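Local coordinates for A putative transcriptional regulator (Rhodococcus sp., PDB 2HKU), which probably binds cis-regulatory DNA as a TetR-family transcription factor and so probably controls gene expression, at residues A[31-36]-A[61-66]; A[66-71]-A[125-130]; A[169-174]-A[195-200]. All blocks are in the same frame, centred on the assembly; numbering follows the deposited sequence.

Contact 1 of 3, residues A[31-36]-A[61-66]; sequences ELFLEH and GSKERL
The ring of Phe33 meets the facing helix by its outer rim: Lys63 and Leu66 both stand at the ring's edge, close to its plane, so neither lies over a face. The setting is the helix-turn-helix domain of the TetR family, where helix 21-36 and the start of helix 63-87 enclose the predicted DNA-binding helix pair between them in sequence. Phe33 CE1 approaches Lys63 CE at 4.4 Å, and on the other side of the ring tip Phe33 CE2 approaches Leu66 CG at 4.3 Å. The backbones stay well apart, with the CA atoms of Phe33 and Leu66 10.0 Å from each other, and the aromatic side chain bridges about half of that distance. The area buried is small, 125 Å². Phe67 and Phe33 meet edge-to-face, completing the aromatic setting, and Ile45 and Leu113 bring helices 42-49 and 108-120 against the Phe33 side chain.

Lys63 contributes carbon rather than charge to the ring. Its chain runs nearly fully extended from CB, with CG anti to the backbone N (chi1 -161°), which carries CE up to the rim and lets NZ continue to the carbonyl oxygens of Glu38 and Val40, where it is hydrogen-bonded. The lysine thus ties the loop after helix 21-36 to the start of helix 63-87.

That start is sharply defined. Gly61 leaves the preceding helix with positive phi, and Ser62 takes the N-cap position, its OG accepting from Arg65 N at 3.1 Å with an N-H...O angle of 160°.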
loop_
_atom_site.group_PDB
_atom_site.type_symbol
_atom_site.label_atom_id
_atom_site.label_comp_id
_atom_site.label_asym_id
_atom_site.label_seq_id
_atom_site.Cartn_x
_atom_site.Cartn_y
_atom_site.Cartn_z
ATOM N N GLU A 31 -4.577 -12.669 17.239
ATOM C CA GLU A 31 -4.574 -11.507 18.149
ATOM C C GLU A 31 -3.205 -10.845 18.233
ATOM O O GLU A 31 -3.090 -9.634 18.229
ATOM C CB GLU A 31 -4.979 -11.911 19.592
ATOM C CG GLU A 31 -5.505 -10.619 20.327
ATOM C CD GLU A 31 -5.749 -10.778 21.852
ATOM O OE1 GLU A 31 -5.647 -11.947 22.364
ATOM O OE2 GLU A 31 -6.010 -9.718 22.523
ATOM N N LEU A 32 -2.197 -11.675 18.394
ATOM C CA LEU A 32 -0.832 -11.198 18.704
ATOM C C LEU A 32 -0.209 -10.545 17.499
ATOM O O LEU A 32 0.405 -9.493 17.630
ATOM C CB LEU A 32 0.056 -12.343 19.192
ATOM C CG LEU A 32 -0.245 -12.641 20.681
ATOM C CD1 LEU A 32 0.220 -13.970 21.075
ATOM C CD2 LEU A 32 0.388 -11.590 21.632
ATOM N N PHE A 33 -0.373 -11.178 16.322
ATOM C CA PHE A 33 0.047 -10.573 15.023
ATOM C C PHE A 33 -0.653 -9.268 14.666
ATOM O O PHE A 33 -0.017 -8.296 14.120
ATOM C CB PHE A 33 -0.136 -11.593 13.844
ATOM C CG PHE A 33 0.890 -12.730 13.837
ATOM C CD1 PHE A 33 2.200 -12.526 14.354
ATOM C CD2 PHE A 33 0.578 -13.998 13.288
ATOM C CE1 PHE A 33 3.126 -13.576 14.343
ATOM C CE2 PHE A 33 1.482 -15.020 13.285
ATOM C CZ PHE A 33 2.752 -14.828 13.789
ATOM N N LEU A 34 -1.971 -9.216 14.905
ATOM C CA LEU A 34 -2.682 -7.974 14.622
ATOM C C LEU A 34 -2.181 -6.805 15.458
ATOM O O LEU A 34 -2.144 -5.678 14.998
ATOM C CB LEU A 34 -4.200 -8.113 14.808
ATOM C CG LEU A 34 -5.024 -8.784 13.692
ATOM C CD1 LEU A 34 -6.482 -9.044 14.257
ATOM C CD2 LEU A 34 -5.111 -7.911 12.521
ATOM N N GLU A 35 -1.769 -7.094 16.667
ATOM C CA GLU A 35 -1.327 -6.080 17.597
ATOM C C GLU A 35 0.140 -5.711 17.389
ATOM O O GLU A 35 0.487 -4.520 17.351
ATOM C CB GLU A 35 -1.545 -6.614 19.005
ATOM C CG GLU A 35 -1.204 -5.539 20.006
ATOM C CD GLU A 35 -1.654 -5.834 21.419
ATOM O OE1 GLU A 35 -2.135 -6.973 21.692
ATOM O OE2 GLU A 35 -1.482 -4.915 22.275
ATOM N N HIS A 36 1.015 -6.719 17.276
ATOM C CA HIS A 36 2.494 -6.466 17.329
ATOM C C HIS A 36 3.297 -6.838 16.107
ATOM O O HIS A 36 4.499 -6.538 16.043
ATOM C CB HIS A 36 3.127 -7.102 18.584
ATOM C CG HIS A 36 2.546 -6.559 19.852
ATOM N ND1 HIS A 36 2.743 -5.249 20.261
ATOM C CD2 HIS A 36 1.736 -7.129 20.771
ATOM C CE1 HIS A 36 2.075 -5.049 21.383
ATOM N NE2 HIS A 36 1.450 -6.168 21.707
ATOM N N GLY A 61 3.707 -25.915 9.293
ATOM C CA GLY A 61 4.957 -26.108 8.568
ATOM C C GLY A 61 6.001 -25.072 8.909
ATOM O O GLY A 61 7.177 -25.313 8.673
ATOM N N SER A 62 5.593 -23.918 9.466
ATOM C CA SER A 62 6.513 -22.832 9.754
ATOM C C SER A 62 5.765 -21.614 10.308
ATOM O O SER A 62 4.547 -21.460 10.078
ATOM C CB SER A 62 7.299 -22.416 8.492
ATOM O OG SER A 62 6.503 -21.617 7.618
ATOM N N LYS A 63 6.520 -20.740 10.981
ATOM C CA LYS A 63 5.979 -19.493 11.493
ATOM C C LYS A 63 5.432 -18.614 10.339
ATOM O O LYS A 63 4.395 -17.999 10.488
ATOM C CB LYS A 63 7.046 -18.731 12.293
ATOM C CG LYS A 63 6.476 -17.687 13.219
ATOM C CD LYS A 63 7.588 -16.839 13.794
ATOM C CE LYS A 63 7.058 -15.455 14.215
ATOM N NZ LYS A 63 8.097 -14.642 14.923
ATOM N N GLU A 64 6.183 -18.550 9.230
ATOM C CA GLU A 64 5.901 -17.649 8.108
ATOM C C GLU A 64 4.572 -18.057 7.497
ATOM O O GLU A 64 3.732 -17.239 7.162
ATOM C CB GLU A 64 7.039 -17.764 7.048
ATOM C CG GLU A 64 8.357 -17.121 7.495
ATOM C CD GLU A 64 9.082 -17.887 8.644
ATOM O OE1 GLU A 64 9.211 -19.126 8.536
ATOM O OE2 GLU A 64 9.508 -17.263 9.663
ATOM N N ARG A 65 4.364 -19.365 7.414
ATOM C CA ARG A 65 3.136 -19.834 6.910
ATOM C C ARG A 65 1.928 -19.560 7.842
ATOM O O ARG A 65 0.875 -19.155 7.359
ATOM C CB ARG A 65 3.190 -21.311 6.621
ATOM C CG ARG A 65 1.837 -21.791 6.175
ATOM C CD ARG A 65 2.033 -23.104 5.446
ATOM N NE ARG A 65 1.762 -23.015 4.014
ATOM C CZ ARG A 65 0.561 -23.194 3.466
ATOM N NH1 ARG A 65 0.431 -23.114 2.152
ATOM N NH2 ARG A 65 -0.501 -23.455 4.231
ATOM N N LEU A 66 2.076 -19.798 9.141
ATOM C CA LEU A 66 1.059 -19.260 10.108
ATOM C C LEU A 66 0.755 -17.746 9.917
ATOM O O LEU A 66 -0.398 -17.378 9.841
ATOM C CB LEU A 66 1.419 -19.554 11.565
ATOM C CG LEU A 66 0.455 -19.154 12.729
ATOM C CD1 LEU A 66 -0.938 -19.678 12.585
ATOM C CD2 LEU A 66 1.041 -19.578 14.056
#

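Contact 2 of 3, residues A[66-71]-A[125-130]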
loop_
_atom_site.group_PDB
_atom_site.type_symbol
_atom_site.label_atom_id
_atom_site.label_comp_id
_atom_site.label_asym_id
_atom_site.label_seq_id
_atom_site.Cartn_x
_atom_site.Cartn_y
_atom_site.Cartn_z
ATOM N N LEU A 66 2.076 -19.798 9.141
ATOM C CA LEU A 66 1.059 -19.260 10.108
ATOM C C LEU A 66 0.755 -17.746 9.917
ATOM O O LEU A 66 -0.398 -17.378 9.841
ATOM C CB LEU A 66 1.419 -19.554 11.565
ATOM C CG LEU A 66 0.455 -19.154 12.729
ATOM C CD1 LEU A 66 -0.938 -19.678 12.585
ATOM C CD2 LEU A 66 1.041 -19.578 14.056
ATOM N N PHE A 67 1.805 -16.907 9.793
ATOM C CA PHE A 67 1.660 -15.490 9.644
ATOM C C PHE A 67 0.879 -15.171 8.363
ATOM O O PHE A 67 -0.072 -14.393 8.407
ATOM C CB PHE A 67 3.036 -14.790 9.499
ATOM C CG PHE A 67 2.910 -13.287 9.438
ATOM C CD1 PHE A 67 2.590 -12.574 10.607
ATOM C CD2 PHE A 67 2.966 -12.639 8.268
ATOM C CE1 PHE A 67 2.440 -11.215 10.602
ATOM C CE2 PHE A 67 2.871 -11.256 8.218
ATOM C CZ PHE A 67 2.602 -10.535 9.346
ATOM N N VAL A 68 1.310 -15.731 7.211
ATOM C CA VAL A 68 0.574 -15.425 6.004
ATOM C C VAL A 68 -0.898 -15.940 6.083
ATOM O O VAL A 68 -1.832 -15.245 5.636
ATOM C CB VAL A 68 1.357 -15.943 4.688
ATOM C CG1 VAL A 68 0.500 -15.730 3.450
ATOM C CG2 VAL A 68 2.680 -15.239 4.590
ATOM N N GLU A 69 -1.129 -17.151 6.604
ATOM C CA GLU A 69 -2.514 -17.602 6.640
ATOM C C GLU A 69 -3.347 -16.672 7.522
ATOM O O GLU A 69 -4.451 -16.280 7.145
ATOM C CB GLU A 69 -2.648 -19.012 7.194
ATOM C CG GLU A 69 -2.289 -20.038 6.183
ATOM C CD GLU A 69 -2.594 -21.412 6.671
ATOM O OE1 GLU A 69 -3.465 -21.601 7.565
ATOM O OE2 GLU A 69 -1.941 -22.283 6.151
ATOM N N VAL A 70 -2.813 -16.326 8.695
ATOM C CA VAL A 70 -3.488 -15.379 9.606
ATOM C C VAL A 70 -3.810 -14.053 8.906
ATOM O O VAL A 70 -4.936 -13.457 9.104
ATOM C CB VAL A 70 -2.601 -15.155 10.896
ATOM C CG1 VAL A 70 -2.966 -13.907 11.649
ATOM C CG2 VAL A 70 -2.613 -16.408 11.808
ATOM N N ALA A 71 -2.824 -13.558 8.104
ATOM C CA ALA A 71 -2.943 -12.263 7.461
ATOM C C ALA A 71 -4.024 -12.280 6.379
ATOM O O ALA A 71 -4.850 -11.398 6.303
ATOM C CB ALA A 71 -1.564 -11.808 6.868
ATOM N N SER A 125 6.573 -19.994 -3.377
ATOM C CA SER A 125 5.301 -20.184 -4.090
ATOM C C SER A 125 4.192 -20.677 -3.159
ATOM O O SER A 125 3.039 -20.330 -3.402
ATOM C CB SER A 125 5.446 -21.095 -5.338
ATOM O OG SER A 125 5.312 -22.480 -4.999
ATOM N N GLU A 126 4.521 -21.439 -2.099
ATOM C CA GLU A 126 3.476 -21.911 -1.161
ATOM C C GLU A 126 2.590 -20.709 -1.195
ATOM O O GLU A 126 1.338 -20.822 -1.224
ATOM C CB GLU A 126 3.970 -22.178 0.254
ATOM C CG GLU A 126 5.279 -22.877 0.414
ATOM C CD GLU A 126 5.966 -22.384 1.684
ATOM O OE1 GLU A 126 5.359 -22.511 2.792
ATOM O OE2 GLU A 126 7.094 -21.856 1.567
ATOM N N LEU A 127 3.181 -19.531 -0.994
ATOM C CA LEU A 127 3.006 -18.752 0.199
ATOM C C LEU A 127 2.472 -17.540 -0.634
ATOM O O LEU A 127 1.491 -16.941 -0.285
ATOM C CB LEU A 127 4.278 -18.442 0.982
ATOM C CG LEU A 127 4.104 -18.400 2.509
ATOM C CD1 LEU A 127 3.501 -19.687 3.082
ATOM C CD2 LEU A 127 5.413 -18.068 3.210
ATOM N N ARG A 128 3.148 -17.259 -1.763
ATOM C CA ARG A 128 2.646 -16.441 -2.847
ATOM C C ARG A 128 1.218 -16.860 -3.345
ATOM O O ARG A 128 0.409 -16.011 -3.639
ATOM C CB ARG A 128 3.645 -16.459 -3.999
ATOM C CG ARG A 128 3.443 -15.411 -5.026
ATOM C CD ARG A 128 3.582 -15.991 -6.437
ATOM N NE ARG A 128 3.795 -14.933 -7.431
ATOM C CZ ARG A 128 2.996 -14.660 -8.476
ATOM N NH1 ARG A 128 1.896 -15.385 -8.720
ATOM N NH2 ARG A 128 3.322 -13.658 -9.304
ATOM N N ASP A 129 0.930 -18.165 -3.404
ATOM C CA ASP A 129 -0.396 -18.664 -3.795
ATOM C C ASP A 129 -1.529 -18.291 -2.827
ATOM O O ASP A 129 -2.664 -18.014 -3.235
ATOM C CB ASP A 129 -0.326 -20.164 -4.006
ATOM C CG ASP A 129 0.564 -20.560 -5.212
ATOM O OD1 ASP A 129 1.012 -19.706 -6.036
ATOM O OD2 ASP A 129 0.845 -21.757 -5.291
ATOM N N LEU A 130 -1.218 -18.278 -1.539
ATOM C CA LEU A 130 -2.173 -17.820 -0.502
ATOM C C LEU A 130 -2.485 -16.335 -0.735
ATOM O O LEU A 130 -3.656 -15.927 -0.672
ATOM C CB LEU A 130 -1.522 -17.909 0.878
ATOM C CG LEU A 130 -1.814 -18.954 1.973
ATOM C CD1 LEU A 130 -2.388 -20.201 1.461
ATOM C CD2 LEU A 130 -0.616 -19.225 2.920
#
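Val68 enters the groove between Leu127 and Leu130, and its two methyls divide the work. From CB, which points toward helix 125-152, CG1 departs anti to the backbone N (chi1 174°) and reaches Leu130, touching CD2 at 3.7 Å and CB at 3.9 Å. The other branch, CG2, lies beside the backbone N and meets Leu127, with CG at 4.0 Å and CD2 at 4.2 Å. Both leucines cross the valine obliquely, so branch meets branch without any flat surface being involved. Met120 and Thr121 also pack on Val68.

Leu130 serves a second neighbour: its CD2 rests 3.8 Å from Glu69 CG, the aliphatic part of an acidic side chain. The carboxylate lies beyond this contact and is taken by two arginines, OE2 by Arg65 NH2 and OE1 by Arg22 NH2, both in salt bridges. Glu69 therefore shows carbon to the leucine and charge to helix 21-36 and the start of its own helix.

The two helix segments run almost parallel, at 7°, with their axes 10.0 Å apart at closest approach. Segment 66-71 belongs to the tetR-type DNA-binding region and segment 125-130 to the C-terminal region, which in TetR relatives is the regulatory part, so the contact joins the two. Across this seam only apolar carbons meet. Such packing imposes little directional constraint, which is consistent with the small shifts between the two domains by which TetR-family proteins generally pass an effector signal to their DNA-binding helices.

Contact 3 of 3, residues A[169-174]-A[195-200]. With EDO (1,2-ethanediol), chain D.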
loop_
_atom_site.group_PDB
_atom_site.type_symbol
_atom_site.label_atom_id
_atom_site.label_comp_id
_atom_site.label_asym_id
_atom_site.label_seq_id
_atom_site.Cartn_x
_atom_site.Cartn_y
_atom_site.Cartn_z
ATOM N N TRP A 169 -9.481 -1.503 -4.258
ATOM C CA TRP A 169 -8.557 -2.183 -3.354
ATOM C C TRP A 169 -7.136 -1.559 -3.227
ATOM O O TRP A 169 -6.578 -1.545 -2.146
ATOM C CB TRP A 169 -8.527 -3.716 -3.614
ATOM C CG TRP A 169 -9.688 -4.378 -2.826
ATOM C CD1 TRP A 169 -10.884 -4.833 -3.336
ATOM C CD2 TRP A 169 -9.750 -4.546 -1.420
ATOM N NE1 TRP A 169 -11.696 -5.270 -2.291
ATOM C CE2 TRP A 169 -11.006 -5.102 -1.112
ATOM C CE3 TRP A 169 -8.864 -4.231 -0.358
ATOM C CZ2 TRP A 169 -11.393 -5.369 0.203
ATOM C CZ3 TRP A 169 -9.250 -4.528 0.948
ATOM C CH2 TRP A 169 -10.461 -5.153 1.208
ATOM N N SER A 170 -6.503 -1.203 -4.340
ATOM C CA SER A 170 -5.143 -0.603 -4.212
ATOM C C SER A 170 -5.123 0.745 -3.508
ATOM O O SER A 170 -4.203 1.008 -2.767
ATOM C CB SER A 170 -4.512 -0.442 -5.565
ATOM O OG SER A 170 -5.411 0.242 -6.385
ATOM N N ALA A 171 -6.185 1.553 -3.680
ATOM C CA ALA A 171 -6.431 2.773 -2.803
ATOM C C ALA A 171 -6.533 2.411 -1.300
ATOM O O ALA A 171 -5.890 3.022 -0.420
ATOM C CB ALA A 171 -7.736 3.543 -3.253
ATOM N N ILE A 172 -7.407 1.436 -0.993
ATOM C CA ILE A 172 -7.490 0.976 0.357
ATOM C C ILE A 172 -6.105 0.595 0.943
ATOM O O ILE A 172 -5.759 1.072 2.002
ATOM C CB ILE A 172 -8.564 -0.168 0.557
ATOM C CG1 ILE A 172 -10.010 0.371 0.279
ATOM C CG2 ILE A 172 -8.390 -0.795 1.916
ATOM C CD1 ILE A 172 -10.585 1.347 1.368
ATOM N N PHE A 173 -5.342 -0.259 0.245
ATOM C CA PHE A 173 -3.977 -0.651 0.682
ATOM C C PHE A 173 -3.072 0.551 0.913
ATOM O O PHE A 173 -2.484 0.708 2.001
ATOM C CB PHE A 173 -3.328 -1.614 -0.345
ATOM C CG PHE A 173 -4.084 -2.927 -0.531
ATOM C CD1 PHE A 173 -4.738 -3.541 0.537
ATOM C CD2 PHE A 173 -4.112 -3.537 -1.777
ATOM C CE1 PHE A 173 -5.441 -4.788 0.297
ATOM C CE2 PHE A 173 -4.775 -4.755 -2.036
ATOM C CZ PHE A 173 -5.431 -5.349 -1.043
ATOM N N GLY A 174 -3.030 1.440 -0.064
ATOM C CA GLY A 174 -2.131 2.668 0.011
ATOM C C GLY A 174 -2.596 3.662 1.091
ATOM O O GLY A 174 -1.774 4.325 1.765
ATOM N N ALA A 195 -12.274 10.443 2.419
ATOM C CA ALA A 195 -12.502 11.409 1.337
ATOM C C ALA A 195 -11.720 11.082 0.039
ATOM O O ALA A 195 -12.164 11.372 -1.061
ATOM C CB ALA A 195 -12.178 12.839 1.814
ATOM N N VAL A 196 -10.543 10.480 0.148
ATOM C CA VAL A 196 -9.802 10.090 -1.116
ATOM C C VAL A 196 -10.680 9.011 -1.846
ATOM O O VAL A 196 -10.864 9.087 -3.044
ATOM C CB VAL A 196 -8.340 9.529 -0.797
ATOM C CG1 VAL A 196 -7.804 8.711 -1.927
ATOM C CG2 VAL A 196 -7.308 10.699 -0.365
ATOM N N ILE A 197 -11.226 8.034 -1.116
ATOM C CA ILE A 197 -12.037 6.965 -1.796
ATOM C C ILE A 197 -13.264 7.610 -2.439
ATOM O O ILE A 197 -13.519 7.374 -3.617
ATOM C CB ILE A 197 -12.467 5.817 -0.876
ATOM C CG1 ILE A 197 -11.283 5.001 -0.290
ATOM C CG2 ILE A 197 -13.480 4.848 -1.602
ATOM C CD1 ILE A 197 -10.465 4.198 -1.331
ATOM N N PHE A 198 -13.969 8.490 -1.689
ATOM C CA PHE A 198 -15.027 9.310 -2.357
ATOM C C PHE A 198 -14.644 10.100 -3.615
ATOM O O PHE A 198 -15.411 10.134 -4.596
ATOM C CB PHE A 198 -15.806 10.124 -1.319
ATOM C CG PHE A 198 -16.733 9.267 -0.507
ATOM C CD1 PHE A 198 -17.971 8.871 -1.047
ATOM C CD2 PHE A 198 -16.380 8.817 0.739
ATOM C CE1 PHE A 198 -18.858 8.049 -0.341
ATOM C CE2 PHE A 198 -17.249 7.975 1.487
ATOM C CZ PHE A 198 -18.496 7.600 0.929
ATOM N N ALA A 199 -13.474 10.755 -3.611
ATOM C CA ALA A 199 -12.967 11.390 -4.807
ATOM C C ALA A 199 -12.602 10.423 -5.890
ATOM O O ALA A 199 -12.750 10.759 -7.087
ATOM C CB ALA A 199 -11.755 12.299 -4.476
ATOM N N ASN A 200 -12.123 9.217 -5.528
ATOM C CA ASN A 200 -11.819 8.200 -6.558
ATOM C C ASN A 200 -13.100 7.699 -7.261
ATOM O O ASN A 200 -13.072 7.406 -8.419
ATOM C CB ASN A 200 -11.123 6.959 -5.931
ATOM C CG ASN A 200 -9.677 7.226 -5.488
ATOM O OD1 ASN A 200 -9.074 6.403 -4.777
ATOM N ND2 ASN A 200 -9.134 8.322 -5.881
HETATM C C1 EDO D . -15.779 -3.796 -1.694
HETATM O O1 EDO D . -17.018 -4.563 -1.663
HETATM C C2 EDO D . -14.910 -4.541 -0.709
HETATM O O2 EDO D . -14.458 -5.704 -1.450
#
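Ile172 and Ile197 meet end to end but turned about a right angle to each other, CD1 against CD1 at 3.9 Å. They join helices 161-181 and 190-201, an antiparallel pair in the C-terminal all-helical domain of the TetR fold. The segments cross at 159°, with axes 10.5 Å apart. In both isoleucines CG1 is anti to the carbonyl carbon (chi1 -63° in Ile197), and from there the tip of Ile197 also presses on Ala171. Ile197 CD1 lies 3.4 Å from Ala171 CB, tighter than usual carbon-carbon contact; the small alanine lets the isoleucine tip come close to the facing helix. Asn200, one turn further along, brings OD1 to 3.5 Å from the same Ala171 CB, a packing contact of an amide oxygen with a methyl.

Leu104 and Val100 of helix 92-104 cover the isoleucines. On another side the second subunit closes in: its Ala167 packs on Asn200, its Lys166 on Val196 and its Gln178 on Ser170. These helices thus belong to the dimer interface, where TetR-family proteins commonly build a four-helix bundle from two helices of each subunit.

The CA-CB bond of Trp169 points away from helix 190-201, and Leu138 of helix 125-152 packs on the side chain. Its indole edge faces a bound 1,2-ethanediol, probably from the crystallisation liquor, which Glu83 OE2, Ser141 OG and Leu146 N also hold. A phenylalanine here has no indole N-H, and the diol oxygen O2 would probably be left without that donor and the packing on Leu138 be reduced. The diol oxygen O2 lies near the ring plane, accepting from Trp169 NE1 at 2.9 Å with an N-H...O angle of 142°.

Overall arrangement
Contacts 1 and 2 adjoin, their centres 10 Å apart, and share Leu66 on helix 63-87: contact 1 packs that helix against the first helix of the DNA-binding domain, contact 2 against the C-terminal domain. Contact 3 lies 27 Å and 25 Å from them, centre to centre, on the opposite side of the chain's centre. Contacts 1 and 3 are buried, whereas contact 2 is only partly so. The chemistry follows: an aromatic rim with a lysine chain in contact 1, branched aliphatics beside a salt-bridged glutamate in contact 2, and closely packed small and branched residues in contact 3, where the second subunit adds its own packing.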